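Local structure of 6-O-methylguanine DNA methyltransferase (2B6C) at residues Q84-S87 with A93-A96; E153-D158 with R184-T189. The protein is of unknown function but, as an all-helical AlkD-like protein, probably takes part in the repair of alkylated DNA. All blocks are in the same frame, centred on the assembly; numbering follows the deposited sequence. Where two conformers were deposited one is given.

Interaction 1 of 2, residues Q84-S87 with A93-A96. With SO4 (sulfate ion), chain I.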
loop_
_atom_site.group_PDB
_atom_site.type_symbol
_atom_site.label_atom_id
_atom_site.label_comp_id
_atom_site.label_asym_id
_atom_site.label_seq_id
_atom_site.Cartn_x
_atom_site.Cartn_y
_atom_site.Cartn_z
ATOM N N GLN B 84 -0.289 -4.262 6.460
ATOM C CA GLN B 84 0.464 -3.224 7.157
ATOM C C GLN B 84 -0.091 -2.819 8.521
ATOM O O GLN B 84 0.667 -2.339 9.360
ATOM C CB GLN B 84 0.585 -1.977 6.289
ATOM C CG GLN B 84 1.440 -2.207 5.104
ATOM C CD GLN B 84 1.843 -0.917 4.436
ATOM O OE1 GLN B 84 1.091 -0.347 3.637
ATOM N NE2 GLN B 84 3.050 -0.460 4.742
ATOM N N ARG B 85 -1.394 -3.016 8.720
ATOM C CA ARG B 85 -2.096 -2.655 9.949
ATOM C C ARG B 85 -1.873 -3.610 11.130
ATOM O O ARG B 85 -2.171 -3.258 12.279
ATOM C CB ARG B 85 -3.608 -2.526 9.680
ATOM C CG ARG B 85 -3.972 -1.410 8.674
ATOM C CD ARG B 85 -5.503 -1.291 8.547
ATOM N NE ARG B 85 -6.084 -0.969 9.844
ATOM C CZ ARG B 85 -7.373 -0.991 10.158
ATOM N NH1 ARG B 85 -8.300 -1.316 9.259
ATOM N NH2 ARG B 85 -7.736 -0.682 11.392
ATOM N N PHE B 86 -1.347 -4.812 10.861
ATOM C CA PHE B 86 -1.179 -5.785 11.938
ATOM C C PHE B 86 0.173 -5.719 12.634
ATOM O O PHE B 86 1.213 -5.707 11.982
ATOM C CB PHE B 86 -1.452 -7.208 11.451
ATOM C CG PHE B 86 -2.764 -7.353 10.781
ATOM C CD1 PHE B 86 -3.949 -7.223 11.523
ATOM C CD2 PHE B 86 -2.838 -7.601 9.420
ATOM C CE1 PHE B 86 -5.175 -7.322 10.910
ATOM C CE2 PHE B 86 -4.099 -7.704 8.784
ATOM C CZ PHE B 86 -5.243 -7.571 9.543
ATOM N N SER B 87 0.131 -5.722 13.966
ATOM C CA SER B 87 1.319 -5.899 14.790
ATOM C C SER B 87 1.737 -7.367 14.785
ATOM O O SER B 87 0.992 -8.223 14.303
ATOM C CB SER B 87 1.001 -5.491 16.216
ATOM O OG SER B 87 -0.043 -6.316 16.686
ATOM N N ALA B 93 -1.824 -14.299 15.925
ATOM C CA ALA B 93 -3.191 -14.787 16.194
ATOM C C ALA B 93 -3.839 -15.308 14.910
ATOM O O ALA B 93 -4.660 -16.242 14.949
ATOM C CB ALA B 93 -4.072 -13.696 16.875
ATOM N N PHE B 94 -3.436 -14.766 13.760
ATOM C CA PHE B 94 -3.949 -15.304 12.482
ATOM C C PHE B 94 -3.532 -16.769 12.195
ATOM O O PHE B 94 -4.157 -17.429 11.380
ATOM C CB PHE B 94 -3.539 -14.453 11.284
ATOM C CG PHE B 94 -4.378 -13.214 11.067
ATOM C CD1 PHE B 94 -5.676 -13.304 10.557
ATOM C CD2 PHE B 94 -3.841 -11.945 11.316
ATOM C CE1 PHE B 94 -6.423 -12.146 10.302
ATOM C CE2 PHE B 94 -4.586 -10.784 11.080
ATOM C CZ PHE B 94 -5.880 -10.895 10.566
ATOM N N LYS B 95 -2.484 -17.265 12.850
ATOM C CA LYS B 95 -2.059 -18.652 12.643
ATOM C C LYS B 95 -3.186 -19.639 12.989
ATOM O O LYS B 95 -3.272 -20.705 12.382
ATOM C CB LYS B 95 -0.740 -18.990 13.397
ATOM C CG LYS B 95 -0.510 -20.522 13.540
ATOM C CD LYS B 95 0.904 -20.940 13.889
ATOM C CE LYS B 95 0.976 -22.472 14.088
ATOM N NZ LYS B 95 0.106 -22.896 15.238
ATOM N N ALA B 96 -4.067 -19.260 13.926
ATOM C CA ALA B 96 -5.224 -20.071 14.270
ATOM C C ALA B 96 -6.111 -20.425 13.064
ATOM O O ALA B 96 -6.819 -21.432 13.100
ATOM C CB ALA B 96 -6.075 -19.428 15.425
HETATM S S SO4 I . 0.142 -27.059 15.407
HETATM O O1 SO4 I . -1.100 -26.892 16.163
HETATM O O2 SO4 I . 1.149 -27.800 16.198
HETATM O O3 SO4 I . 0.721 -25.724 15.169
HETATM O O4 SO4 I . -0.155 -27.759 14.141
#
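F86 and F94 are the nearest CA pair across the two segments, 9.9 Å apart, and the gap is bridged by side chains alone, with no hydrogen bond across it. Both residues aim their CB at the other segment, and the two rings form a T-shaped (edge-to-face) pair that spans helix 88-94 of this AlkD-like alpha-solenoid of HEAT-like helical pairs, from the turn before the helix to its C-terminal part. The ring planes stand at 79° with centroids 4.8 Å apart. F86 offers a face: F94 CE2 sits 3.4 Å above the F86 ring plane, over its centre. F94 comes in edge on, with its CE2-CZ side leading; F94 CE2 lies 3.5 Å from F86 CE1, and F94 CZ lies 3.5 Å from F86 CZ. In both residues CG is anti to the carbonyl carbon (chi1 -53° in F86, -80° in F94), which sends the rings into the space between the backbones.

Both rings are buried. F94 makes a second edge-to-face pair with F113 of helix 104-120, and helix 53-65 supplies L56 against F86 and I60 against F94; W117 NE1 donates to the carbonyl oxygen of F86. S87, the N-cap of helix 88-94, uses its side chain to cap a backbone N further on, while its own N is bonded to E90 OE1, a pairing consistent with a capping box.

K95, next to F94, takes no part in the stack. Its CG is anti to the backbone N, and the chain runs extended until it bends at the last torsion. There K95 NZ donates to O3 of a sulfate, probably from the crystallisation liquor, at 2.9 Å; the backbone N atoms of E136 and N137, together with N140 ND2, also bond this anion.

Interaction 2 of 2, residues E153-D158 with R184-T189. With SO4 (sulfate ion), chain J.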
loop_
_atom_site.group_PDB
_atom_site.type_symbol
_atom_site.label_atom_id
_atom_site.label_comp_id
_atom_site.label_asym_id
_atom_site.label_seq_id
_atom_site.Cartn_x
_atom_site.Cartn_y
_atom_site.Cartn_z
ATOM N N GLU B 153 16.418 -12.850 -2.657
ATOM C CA GLU B 153 17.731 -12.725 -2.025
ATOM C C GLU B 153 17.597 -12.504 -0.500
ATOM O O GLU B 153 18.559 -12.678 0.245
ATOM C CB GLU B 153 18.550 -11.619 -2.717
ATOM C CG GLU B 153 18.815 -11.842 -4.236
ATOM C CD GLU B 153 17.749 -11.238 -5.183
ATOM O OE1 GLU B 153 17.875 -11.398 -6.414
ATOM O OE2 GLU B 153 16.794 -10.592 -4.712
ATOM N N LYS B 154 16.387 -12.154 -0.047
ATOM C CA LYS B 154 16.083 -11.967 1.385
ATOM C C LYS B 154 15.775 -13.298 2.099
ATOM O O LYS B 154 15.573 -13.329 3.308
ATOM C CB LYS B 154 14.915 -10.969 1.577
ATOM C CG LYS B 154 15.183 -9.521 1.070
ATOM C CD LYS B 154 13.842 -8.754 0.859
ATOM C CE LYS B 154 13.986 -7.445 0.031
ATOM N NZ LYS B 154 14.036 -6.150 0.829
ATOM N N THR B 155 15.731 -14.389 1.340
ATOM C CA THR B 155 15.500 -15.736 1.888
ATOM C C THR B 155 16.550 -16.101 2.939
ATOM O O THR B 155 17.756 -15.850 2.750
ATOM C CB THR B 155 15.533 -16.797 0.736
ATOM O OG1 THR B 155 14.436 -16.549 -0.133
ATOM C CG2 THR B 155 15.369 -18.211 1.251
ATOM N N ASN B 156 16.083 -16.698 4.037
ATOM C CA ASN B 156 16.940 -17.218 5.076
ATOM C C ASN B 156 17.163 -18.692 4.780
ATOM O O ASN B 156 16.250 -19.512 4.908
ATOM C CB ASN B 156 16.281 -17.028 6.453
ATOM C CG ASN B 156 17.143 -17.536 7.605
ATOM O OD1 ASN B 156 17.649 -18.666 7.586
ATOM N ND2 ASN B 156 17.264 -16.709 8.650
ATOM N N GLN B 157 18.407 -19.008 4.401
ATOM C CA GLN B 157 18.803 -20.308 3.874
ATOM C C GLN B 157 18.700 -21.388 4.903
ATOM O O GLN B 157 18.245 -22.489 4.611
ATOM C CB GLN B 157 20.260 -20.260 3.356
ATOM C CG GLN B 157 20.387 -19.543 2.030
ATOM C CD GLN B 157 21.831 -19.267 1.623
ATOM O OE1 GLN B 157 22.088 -18.806 0.506
ATOM N NE2 GLN B 157 22.777 -19.584 2.501
ATOM N N ASP B 158 19.154 -21.064 6.109
ATOM C CA ASP B 158 19.199 -22.005 7.214
ATOM C C ASP B 158 17.815 -22.473 7.621
ATOM O O ASP B 158 17.618 -23.622 7.947
ATOM C CB ASP B 158 19.901 -21.342 8.401
ATOM C CG ASP B 158 21.353 -21.037 8.106
ATOM O OD1 ASP B 158 22.021 -21.888 7.465
ATOM O OD2 ASP B 158 21.822 -19.960 8.528
ATOM N N ARG B 184 12.417 -24.875 -6.236
ATOM C CA ARG B 184 12.162 -24.242 -7.522
ATOM C C ARG B 184 12.258 -22.713 -7.471
ATOM O O ARG B 184 13.002 -22.122 -8.255
ATOM C CB ARG B 184 10.796 -24.670 -8.054
ATOM C CG ARG B 184 10.441 -24.216 -9.438
ATOM C CD ARG B 184 9.064 -24.728 -9.653
ATOM N NE ARG B 184 8.594 -24.661 -11.015
ATOM C CZ ARG B 184 8.327 -25.707 -11.798
ATOM N NH1 ARG B 184 8.566 -26.956 -11.413
ATOM N NH2 ARG B 184 7.858 -25.488 -13.007
ATOM N N GLN B 185 11.534 -22.090 -6.543
ATOM C CA GLN B 185 11.543 -20.625 -6.401
ATOM C C GLN B 185 12.899 -20.084 -5.996
ATOM O O GLN B 185 13.389 -19.081 -6.571
ATOM C CB GLN B 185 10.517 -20.175 -5.345
ATOM C CG GLN B 185 9.065 -20.146 -5.845
ATOM C CD GLN B 185 8.907 -19.229 -7.051
ATOM O OE1 GLN B 185 8.645 -19.692 -8.155
ATOM N NE2 GLN B 185 9.046 -17.915 -6.830
ATOM N N TYR B 186 13.491 -20.703 -4.973
ATOM C CA TYR B 186 14.781 -20.226 -4.511
ATOM C C TYR B 186 15.901 -20.408 -5.558
ATOM O O TYR B 186 16.823 -19.572 -5.630
ATOM C CB TYR B 186 15.148 -20.797 -3.142
ATOM C CG TYR B 186 16.337 -20.101 -2.538
ATOM C CD1 TYR B 186 16.405 -18.690 -2.515
ATOM C CD2 TYR B 186 17.400 -20.838 -1.990
ATOM C CE1 TYR B 186 17.505 -18.032 -1.979
ATOM C CE2 TYR B 186 18.524 -20.179 -1.441
ATOM C CZ TYR B 186 18.557 -18.779 -1.438
ATOM O OH TYR B 186 19.643 -18.130 -0.907
ATOM N N SER B 187 15.809 -21.440 -6.398
ATOM C CA SER B 187 16.801 -21.617 -7.487
ATOM C C SER B 187 16.863 -20.457 -8.482
ATOM O O SER B 187 17.840 -20.312 -9.226
ATOM C CB SER B 187 16.566 -22.920 -8.254
ATOM O OG SER B 187 15.414 -22.804 -9.072
ATOM N N LYS B 188 15.809 -19.649 -8.528
ATOM C CA LYS B 188 15.811 -18.478 -9.436
ATOM C C LYS B 188 16.762 -17.394 -8.944
ATOM O O LYS B 188 17.130 -16.495 -9.686
ATOM C CB LYS B 188 14.398 -17.904 -9.594
ATOM C CG LYS B 188 13.391 -18.923 -10.185
ATOM C CD LYS B 188 11.976 -18.325 -10.201
ATOM C CE LYS B 188 10.947 -19.394 -10.535
ATOM N NZ LYS B 188 9.558 -18.843 -10.620
ATOM N N THR B 189 17.131 -17.514 -7.676
ATOM C CA THR B 189 17.953 -16.565 -6.943
ATOM C C THR B 189 19.325 -17.177 -6.701
ATOM O O THR B 189 20.349 -16.520 -6.936
ATOM C CB THR B 189 17.279 -16.235 -5.565
ATOM O OG1 THR B 189 16.124 -15.464 -5.810
ATOM C CG2 THR B 189 18.193 -15.459 -4.630
HETATM S S SO4 J . 6.939 -21.605 -12.304
HETATM O O1 SO4 J . 6.389 -21.216 -13.590
HETATM O O2 SO4 J . 6.529 -22.973 -11.994
HETATM O O3 SO4 J . 6.386 -20.708 -11.294
HETATM O O4 SO4 J . 8.397 -21.544 -12.311
HETATM O O HOH W 1 16.050 -13.341 -7.124
HETATM O O HOH W 2 19.170 -15.591 0.251
#
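The turn leading into helix 157-166 is held against the C-terminal end of helix 173-186 largely through Y186, which has T155 over one ring face and Q157 at its hydroxyl. T155 CG2 stands 4.0 Å from the centroid of the Y186 ring, 18° off the ring normal, a CH-pi contact offset toward the rim, and T155 CB comes 3.6 Å from Y186 CE1. T155 OG1 hydrogen-bonds K152 O and also lies beside the ring. At the end of the ring, Y186 OH donates to Q157 OE1 at 2.9 Å, in the carbonyl plane and on a lone pair, with a C=O...donor angle of 111°. The Q157 amide and the ring are steeply inclined, their planes 68° apart.

Within the AlkD-like alpha-solenoid of HEAT-like helical pairs, the contact joins helices 157-166 and 173-186, and W193 of helix 191-200 also meets the tyrosine ring. A water links Y186 OH, 2.8 Å from its oxygen, to the carbonyl oxygens of E153 and T155 in the turn before helix 157-166, three acceptors that must share its two protons. N156 caps that helix through OD1, bonded to L159 N. T189 CG2 meets E153 CG at 3.7 Å, in one of two modelled conformers of E153.

Away from the interface, R184 NE makes weak bonds to a sulfate that Y214 OH also binds, and R184 NH1 forms a salt bridge with E210. K188 NZ donates to Q185 OE1 at 2.8 Å and reaches O4 of that sulfate only weakly, at 3.4 Å.

How the interactions relate
Both segments of interaction 1, 84-87 and 93-96, precede those of interaction 2, 153-158 and 184-189, in sequence. The centres of the two contacts lie 24 Å apart and their nearest atoms about 13 Å, without touching. They share no helix: interaction 1 is built on helix 88-94 and the turn before it, interaction 2 on helices 157-166 and 173-186, with helices 104-120, 125-132 and 138-146 between them in sequence. One is a local, buried contact within a single turn and helix; the other, at the surface, brings together segments 26 residues apart. Both belong to the one AlkD-like fold and lie at separate places along the same helical solenoid.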